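Local coordinates for protein putative thiosulfate sulfurtransferase YOR285W (PDB 3D1P) that transfers sulfur from thiosulfate to glutathione, yielding S-sulfanylglutathione and sulfite, a link in mitochondrial hydrogen sulfide metabolism, at residues Y97-S100 against G101-G105. Sequence-based numbering, arbitrary orientation.
Sequences YCAS and GKRGG
With chi1 at 58°, the side chain of Cys98 sets SG between its own backbone N and carbonyl carbon, which turns the sulfur inward over the first turn of helix 102-112. Arg103, its CG anti to the carbonyl carbon and its chain bent at chi3 (-72°), folds back so that the guanidinium lies beside the same cysteine. Cys98 SG takes a hydrogen bond from Gly104 N at 3.3 Å, nearly straight at 161°. Beside this one hydrogen bond, the amide nitrogens of Gly101 and Arg103 also stand close to the sulfur, Gly101 N lying 3.2 Å from Cys98 SG. Cys98 CB sits over one face of the Arg103 guanidinium, with NE 3.8 Å from CB, while the methyl of Ala99 meets the edge of the group, its CB 3.6 Å from Arg103 NH2. Water 1 lies in the guanidinium plane and joins the two segments, accepting from Arg103 NH2 at 2.9 Å and from Ser100 N at 3.0 Å. Through NH1 the arginine forms a salt bridge with Glu51, which links the start of helix 102-112 to helix 49-54. Two glycines permit the tight path: Gly101, the N-cap residue, has a positive phi, and Gly104 lets the helix approach the end of strand 93-97, its CA 3.9 Å from Tyr97 C. Outside the turn, Ser125 OG hydrogen-bonds to Cys98 N. Cys98 is the active-site residue that forms the persulfide intermediate during catalysis, and the loop curling from a central parallel strand into a helix, with backbone amides gathered round the cysteine sulfur, is the active-site loop of the rhodanese fold.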
loop_
_atom_site.group_PDB
_atom_site.type_symbol
_atom_site.label_atom_id
_atom_site.label_comp_id
_atom_site.label_asym_id
_atom_site.label_seq_id
_atom_site.Cartn_x
_atom_site.Cartn_y
_atom_site.Cartn_z
ATOM N N TYR A 97 0.239 1.368 -3.491
ATOM C CA TYR A 97 -0.594 1.402 -4.704
ATOM C C TYR A 97 -1.881 2.158 -4.388
ATOM O O TYR A 97 -2.257 2.360 -3.237
ATOM C CB TYR A 97 -0.896 -0.011 -5.212
ATOM C CG TYR A 97 -1.501 -0.922 -4.184
ATOM C CD1 TYR A 97 -2.882 -1.018 -4.039
ATOM C CD2 TYR A 97 -0.724 -1.703 -3.343
ATOM C CE1 TYR A 97 -3.450 -1.839 -3.109
ATOM C CE2 TYR A 97 -1.271 -2.525 -2.385
ATOM C CZ TYR A 97 -2.648 -2.618 -2.267
ATOM O OH TYR A 97 -3.181 -3.457 -1.333
ATOM N N CYS A 98 -2.575 2.506 -5.467
ATOM C CA CYS A 98 -3.890 3.146 -5.368
ATOM C C CYS A 98 -4.836 2.449 -6.366
ATOM O O CYS A 98 -5.019 1.242 -6.280
ATOM C CB CYS A 98 -3.788 4.690 -5.487
ATOM S SG CYS A 98 -3.034 5.277 -7.009
ATOM N N ALA A 99 -5.445 3.238 -7.274
ATOM C CA ALA A 99 -6.305 2.706 -8.344
ATOM C C ALA A 99 -5.485 2.622 -9.634
ATOM O O ALA A 99 -5.267 1.530 -10.141
ATOM C CB ALA A 99 -7.547 3.554 -8.514
ATOM N N SER A 100 -5.012 3.770 -10.139
ATOM C CA SER A 100 -4.238 3.782 -11.356
ATOM C C SER A 100 -2.737 3.998 -11.156
ATOM O O SER A 100 -1.977 3.885 -12.114
ATOM C CB SER A 100 -4.761 4.804 -12.370
ATOM O OG SER A 100 -4.772 6.079 -11.873
ATOM N N GLY A 101 -2.292 4.290 -9.930
ATOM C CA GLY A 101 -0.898 4.360 -9.567
ATOM C C GLY A 101 -0.371 5.699 -9.096
ATOM O O GLY A 101 0.643 5.730 -8.415
ATOM N N LYS A 102 -0.983 6.818 -9.468
ATOM C CA LYS A 102 -0.354 8.122 -9.166
ATOM C C LYS A 102 -0.245 8.360 -7.671
ATOM O O LYS A 102 0.802 8.787 -7.155
ATOM C CB LYS A 102 -1.091 9.265 -9.814
ATOM C CG LYS A 102 -0.422 10.616 -9.553
ATOM C CD LYS A 102 -1.005 11.734 -10.359
ATOM C CE LYS A 102 -0.580 13.110 -9.867
ATOM N NZ LYS A 102 -0.887 14.160 -10.840
ATOM N N ARG A 103 -1.365 8.169 -6.952
ATOM C CA ARG A 103 -1.349 8.406 -5.528
ATOM C C ARG A 103 -0.419 7.430 -4.819
ATOM O O ARG A 103 0.262 7.804 -3.860
ATOM C CB ARG A 103 -2.753 8.319 -4.951
ATOM C CG ARG A 103 -3.684 9.407 -5.486
ATOM C CD ARG A 103 -5.111 9.134 -5.094
ATOM N NE ARG A 103 -5.671 8.017 -5.825
ATOM C CZ ARG A 103 -6.838 7.439 -5.598
ATOM N NH1 ARG A 103 -7.516 7.720 -4.494
ATOM N NH2 ARG A 103 -7.335 6.551 -6.449
ATOM N N GLY A 104 -0.408 6.165 -5.249
ATOM C CA GLY A 104 0.543 5.212 -4.696
ATOM C C GLY A 104 1.991 5.700 -4.813
ATOM O O GLY A 104 2.766 5.595 -3.876
ATOM N N GLY A 105 2.334 6.236 -5.968
ATOM C CA GLY A 105 3.672 6.734 -6.169
ATOM C C GLY A 105 3.988 7.912 -5.261
ATOM O O GLY A 105 5.103 8.027 -4.718
HETATM O O HOH W 1 -5.549 6.320 -8.746
HETATM O O HOH W 2 -2.292 7.050 -12.000
#